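NAD-dependent epimerase/dehydratase domain-containing protein (Ruegeria pomeroyi DSS-3, PDB 3IUS) is of unknown function but belongs to the NAD-dependent epimerase/dehydratase family and probably binds NAD through its Rossmann-type domain. Local coordinates at residues Arg171-Ile183 with Val207-Ala220. Residues are numbered along the deposited sequence; the frame is centred on the assembly and turned at random.
Sequences RRIIKPGQVFSRI and VCDDEPVPPQDVIA
Phe180 and Val213 form a single antiparallel, hydrogen-bonded bridge where the two segments run side by side. Phe180 N gives a nearly straight bond to Val213 O (2.7 Å, 176°), and Val213 N answers to Phe180 O. Packing is tight beside this bridge: Pro215 CG lies 3.5 Å from CE2 of the Phe180 ring, while Val179 sets CG2 beside Pro212 CB and CG1 beside Pro214 CD. Further along, Asp209 N binds Arg182 O (2.8 Å), and an Asx turn from Asp209 OD1 to Glu211 N shapes the loop. Arg182, bent at chi3 (55°), runs its CD past Val213 CG1 and presents one guanidinium face to Val218 CG1, 3.5 Å from NH1; Tyr155 adds a cation-pi contact. Cutting this side chain back to alanine is likely to leave Val213 and Val218 without this cover and Tyr155 without its cation. Toward strand 172-174 the contact is wetter. Arg172 CG meets Ile219 CG2 and Ile174 CD1 meets Gln216 CG (both 3.5 Å), but Gln216 OE1 shares a water with Ile173 O and Lys175 N, and NE2 another with Lys175 O and Gln178 O. Direct backbone bonds thus hold the Phe180-Val213 end, whereas at helix 215-226 water bridges supplement side-chain packing.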
loop_
_atom_site.group_PDB
_atom_site.type_symbol
_atom_site.label_atom_id
_atom_site.label_comp_id
_atom_site.label_asym_id
_atom_site.label_seq_id
_atom_site.Cartn_x
_atom_site.Cartn_y
_atom_site.Cartn_z
ATOM N N ARG A 171 -17.014 7.566 -15.662
ATOM C CA ARG A 171 -16.999 9.014 -15.789
ATOM C C ARG A 171 -15.726 9.580 -15.184
ATOM O O ARG A 171 -15.160 9.005 -14.255
ATOM C CB ARG A 171 -18.236 9.614 -15.115
ATOM C CG ARG A 171 -18.527 9.030 -13.741
ATOM C CD ARG A 171 -20.016 8.775 -13.541
ATOM N NE ARG A 171 -20.769 9.981 -13.202
ATOM C CZ ARG A 171 -20.902 10.459 -11.969
ATOM N NH1 ARG A 171 -20.315 9.842 -10.948
ATOM N NH2 ARG A 171 -21.615 11.559 -11.753
ATOM N N ARG A 172 -15.266 10.697 -15.731
ATOM C CA ARG A 172 -14.087 11.362 -15.197
ATOM C C ARG A 172 -14.519 12.511 -14.295
ATOM O O ARG A 172 -15.122 13.479 -14.757
ATOM C CB ARG A 172 -13.181 11.853 -16.333
ATOM C CG ARG A 172 -12.507 10.726 -17.115
ATOM C CD ARG A 172 -11.659 11.247 -18.267
ATOM N NE ARG A 172 -12.472 11.972 -19.241
ATOM C CZ ARG A 172 -12.263 13.235 -19.592
ATOM N NH1 ARG A 172 -11.247 13.909 -19.064
ATOM N NH2 ARG A 172 -13.057 13.816 -20.482
ATOM N N ILE A 173 -14.226 12.393 -13.002
ATOM C CA ILE A 173 -14.574 13.432 -12.042
ATOM C C ILE A 173 -13.504 14.514 -12.032
ATOM O O ILE A 173 -12.329 14.236 -11.766
ATOM C CB ILE A 173 -14.708 12.866 -10.613
ATOM C CG1 ILE A 173 -15.649 11.660 -10.589
ATOM C CG2 ILE A 173 -15.162 13.949 -9.649
ATOM C CD1 ILE A 173 -17.054 11.965 -11.055
ATOM N N ILE A 174 -13.912 15.751 -12.295
ATOM C CA ILE A 174 -12.973 16.867 -12.379
ATOM C C ILE A 174 -12.997 17.777 -11.147
ATOM O O ILE A 174 -13.912 18.565 -10.968
ATOM C CB ILE A 174 -13.236 17.717 -13.640
ATOM C CG1 ILE A 174 -13.359 16.823 -14.871
ATOM C CG2 ILE A 174 -12.129 18.745 -13.837
ATOM C CD1 ILE A 174 -12.102 16.039 -15.164
ATOM N N LYS A 175 -11.985 17.662 -10.286
ATOM C CA LYS A 175 -11.821 18.594 -9.179
ATOM C C LYS A 175 -10.604 19.451 -9.496
ATOM O O LYS A 175 -9.505 18.920 -9.673
ATOM C CB LYS A 175 -11.571 17.838 -7.870
ATOM C CG LYS A 175 -11.240 18.733 -6.683
ATOM C CD LYS A 175 -12.496 19.217 -5.989
ATOM C CE LYS A 175 -12.178 20.171 -4.850
ATOM N NZ LYS A 175 -11.322 19.562 -3.804
ATOM N N PRO A 176 -10.791 20.778 -9.568
ATOM C CA PRO A 176 -9.711 21.669 -9.995
ATOM C C PRO A 176 -8.480 21.494 -9.117
ATOM O O PRO A 176 -8.602 21.513 -7.892
ATOM C CB PRO A 176 -10.304 23.067 -9.786
ATOM C CG PRO A 176 -11.771 22.866 -9.810
ATOM C CD PRO A 176 -11.998 21.528 -9.179
ATOM N N GLY A 177 -7.329 21.301 -9.752
ATOM C CA GLY A 177 -6.062 21.180 -9.046
ATOM C C GLY A 177 -5.801 19.817 -8.440
ATOM O O GLY A 177 -4.689 19.549 -7.993
ATOM N N GLN A 178 -6.815 18.958 -8.412
ATOM C CA GLN A 178 -6.692 17.659 -7.746
ATOM C C GLN A 178 -5.693 16.719 -8.413
ATOM O O GLN A 178 -5.721 16.513 -9.613
ATOM C CB GLN A 178 -8.049 16.961 -7.651
ATOM C CG GLN A 178 -8.003 15.665 -6.863
ATOM C CD GLN A 178 -7.953 15.904 -5.371
ATOM O OE1 GLN A 178 -8.736 16.678 -4.832
ATOM N NE2 GLN A 178 -7.027 15.243 -4.695
ATOM N N VAL A 179 -4.797 16.155 -7.615
ATOM C CA VAL A 179 -3.957 15.076 -8.094
ATOM C C VAL A 179 -4.010 13.937 -7.078
ATOM O O VAL A 179 -4.287 14.166 -5.894
ATOM C CB VAL A 179 -2.505 15.537 -8.283
ATOM C CG1 VAL A 179 -2.421 16.643 -9.323
ATOM C CG2 VAL A 179 -1.931 16.011 -6.956
ATOM N N PHE A 180 -3.758 12.714 -7.540
ATOM C CA PHE A 180 -3.637 11.568 -6.643
ATOM C C PHE A 180 -2.267 10.907 -6.765
ATOM O O PHE A 180 -1.641 10.937 -7.821
ATOM C CB PHE A 180 -4.730 10.534 -6.911
ATOM C CG PHE A 180 -6.097 10.974 -6.489
ATOM C CD1 PHE A 180 -6.287 11.640 -5.291
ATOM C CD2 PHE A 180 -7.199 10.693 -7.277
ATOM C CE1 PHE A 180 -7.553 12.036 -4.894
ATOM C CE2 PHE A 180 -8.467 11.087 -6.887
ATOM C CZ PHE A 180 -8.642 11.763 -5.696
ATOM N N SER A 181 -1.790 10.318 -5.677
ATOM C CA SER A 181 -0.544 9.588 -5.746
ATOM C C SER A 181 -0.805 8.126 -6.068
ATOM O O SER A 181 -1.759 7.525 -5.560
ATOM C CB SER A 181 0.210 9.686 -4.419
ATOM O OG SER A 181 0.270 11.026 -3.986
ATOM N N ARG A 182 0.064 7.558 -6.900
ATOM C CA ARG A 182 -0.019 6.152 -7.274
ATOM C C ARG A 182 1.305 5.425 -7.078
ATOM O O ARG A 182 2.371 6.032 -7.146
ATOM C CB ARG A 182 -0.401 6.017 -8.746
ATOM C CG ARG A 182 -1.373 7.050 -9.257
ATOM C CD ARG A 182 -1.864 6.642 -10.634
ATOM N NE ARG A 182 -2.424 5.292 -10.605
ATOM C CZ ARG A 182 -2.483 4.472 -11.651
ATOM N NH1 ARG A 182 -2.013 4.847 -12.833
ATOM N NH2 ARG A 182 -3.007 3.267 -11.513
ATOM N N ILE A 183 1.221 4.110 -6.895
ATOM C CA ILE A 183 2.392 3.242 -6.855
ATOM C C ILE A 183 2.078 1.870 -7.460
ATOM O O ILE A 183 1.029 1.294 -7.191
ATOM C CB ILE A 183 2.915 3.078 -5.412
ATOM C CG1 ILE A 183 4.260 2.346 -5.400
ATOM C CG2 ILE A 183 1.888 2.355 -4.538
ATOM C CD1 ILE A 183 5.412 3.157 -5.944
ATOM N N VAL A 207 5.889 5.664 -0.128
ATOM C CA VAL A 207 6.037 4.732 -1.234
ATOM C C VAL A 207 5.053 5.116 -2.319
ATOM O O VAL A 207 3.898 4.707 -2.294
ATOM C CB VAL A 207 5.837 3.261 -0.804
ATOM C CG1 VAL A 207 6.132 2.331 -1.968
ATOM C CG2 VAL A 207 6.754 2.926 0.373
ATOM N N CYS A 208 5.531 5.936 -3.248
ATOM C CA CYS A 208 4.716 6.458 -4.339
ATOM C C CYS A 208 5.636 6.689 -5.530
ATOM O O CYS A 208 6.849 6.735 -5.371
ATOM C CB CYS A 208 4.075 7.787 -3.933
ATOM S SG CYS A 208 5.275 9.017 -3.309
ATOM N N ASP A 209 5.067 6.848 -6.718
ATOM C CA ASP A 209 5.893 7.118 -7.885
ATOM C C ASP A 209 6.225 8.608 -8.045
ATOM O O ASP A 209 5.966 9.414 -7.148
ATOM C CB ASP A 209 5.277 6.513 -9.155
ATOM C CG ASP A 209 4.078 7.280 -9.649
ATOM O OD1 ASP A 209 3.863 8.429 -9.201
ATOM O OD2 ASP A 209 3.353 6.732 -10.510
ATOM N N ASP A 210 6.805 8.957 -9.189
ATOM C CA ASP A 210 7.375 10.283 -9.400
ATOM C C ASP A 210 6.386 11.349 -9.851
ATOM O O ASP A 210 6.725 12.533 -9.888
ATOM C CB ASP A 210 8.503 10.207 -10.431
ATOM C CG ASP A 210 9.755 9.567 -9.874
ATOM O OD1 ASP A 210 9.821 9.378 -8.648
ATOM O OD2 ASP A 210 10.662 9.254 -10.669
ATOM N N GLU A 211 5.174 10.942 -10.203
ATOM C CA GLU A 211 4.271 11.859 -10.883
ATOM C C GLU A 211 2.853 11.882 -10.316
ATOM O O GLU A 211 1.987 11.110 -10.744
ATOM C CB GLU A 211 4.241 11.554 -12.380
ATOM C CG GLU A 211 3.380 12.509 -13.178
ATOM C CD GLU A 211 3.571 12.361 -14.674
ATOM O OE1 GLU A 211 4.546 11.708 -15.093
ATOM O OE2 GLU A 211 2.743 12.907 -15.433
ATOM N N PRO A 212 2.620 12.764 -9.332
ATOM C CA PRO A 212 1.255 13.037 -8.887
ATOM C C PRO A 212 0.415 13.340 -10.111
ATOM O O PRO A 212 0.843 14.127 -10.954
ATOM C CB PRO A 212 1.418 14.292 -8.043
ATOM C CG PRO A 212 2.790 14.148 -7.455
ATOM C CD PRO A 212 3.625 13.448 -8.494
ATOM N N VAL A 213 -0.750 12.725 -10.201
ATOM C CA VAL A 213 -1.517 12.801 -11.433
ATOM C C VAL A 213 -3.000 13.010 -11.166
ATOM O O VAL A 213 -3.570 12.407 -10.264
ATOM C CB VAL A 213 -1.286 11.535 -12.298
ATOM C CG1 VAL A 213 -1.711 10.274 -11.551
ATOM C CG2 VAL A 213 -2.027 11.643 -13.621
ATOM N N PRO A 214 -3.634 13.890 -11.950
ATOM C CA PRO A 214 -5.091 14.021 -11.883
ATOM C C PRO A 214 -5.730 12.688 -12.260
ATOM O O PRO A 214 -5.360 12.119 -13.287
ATOM C CB PRO A 214 -5.394 15.076 -12.952
ATOM C CG PRO A 214 -4.115 15.855 -13.091
ATOM C CD PRO A 214 -3.024 14.844 -12.889
ATOM N N PRO A 215 -6.660 12.185 -11.432
ATOM C CA PRO A 215 -7.272 10.870 -11.640
ATOM C C PRO A 215 -7.893 10.766 -13.031
ATOM O O PRO A 215 -7.879 9.699 -13.635
ATOM C CB PRO A 215 -8.366 10.823 -10.560
ATOM C CG PRO A 215 -8.556 12.269 -10.144
ATOM C CD PRO A 215 -7.179 12.822 -10.211
ATOM N N GLN A 216 -8.406 11.882 -13.531
ATOM C CA GLN A 216 -9.061 11.887 -14.845
ATOM C C GLN A 216 -8.073 11.624 -15.983
ATOM O O GLN A 216 -8.467 11.208 -17.073
ATOM C CB GLN A 216 -9.826 13.197 -15.082
ATOM C CG GLN A 216 -8.966 14.456 -15.172
ATOM C CD GLN A 216 -8.754 15.120 -13.818
ATOM O OE1 GLN A 216 -8.772 14.458 -12.790
ATOM N NE2 GLN A 216 -8.568 16.438 -13.818
ATOM N N ASP A 217 -6.789 11.863 -15.723
ATOM C CA ASP A 217 -5.757 11.664 -16.737
ATOM C C ASP A 217 -5.413 10.186 -16.871
ATOM O O ASP A 217 -5.035 9.721 -17.942
ATOM C CB ASP A 217 -4.494 12.457 -16.391
ATOM C CG ASP A 217 -4.639 13.947 -16.656
ATOM O OD1 ASP A 217 -5.726 14.392 -17.083
ATOM O OD2 ASP A 217 -3.648 14.673 -16.449
ATOM N N VAL A 218 -5.513 9.448 -15.773
ATOM C CA VAL A 218 -5.225 8.024 -15.825
ATOM C C VAL A 218 -6.281 7.326 -16.670
ATOM O O VAL A 218 -5.967 6.576 -17.602
ATOM C CB VAL A 218 -5.165 7.414 -14.431
ATOM C CG1 VAL A 218 -4.854 5.928 -14.522
ATOM C CG2 VAL A 218 -4.104 8.124 -13.613
ATOM N N ILE A 219 -7.535 7.591 -16.330
ATOM C CA ILE A 219 -8.680 7.094 -17.081
ATOM C C ILE A 219 -8.556 7.456 -18.559
ATOM O O ILE A 219 -8.751 6.611 -19.440
ATOM C CB ILE A 219 -9.979 7.683 -16.507
ATOM C CG1 ILE A 219 -10.263 7.092 -15.124
ATOM C CG2 ILE A 219 -11.153 7.466 -17.467
ATOM C CD1 ILE A 219 -11.440 7.727 -14.411
ATOM N N ALA A 220 -8.227 8.714 -18.833
ATOM C CA ALA A 220 -8.062 9.156 -20.212
ATOM C C ALA A 220 -6.972 8.367 -20.938
ATOM O O ALA A 220 -7.142 7.966 -22.078
ATOM C CB ALA A 220 -7.761 10.652 -20.262
HETATM O O HOH W 1 -10.232 15.388 -10.474
HETATM O O HOH W 2 -7.733 17.585 -11.304
HETATM O O HOH W 3 1.666 9.443 -8.318
#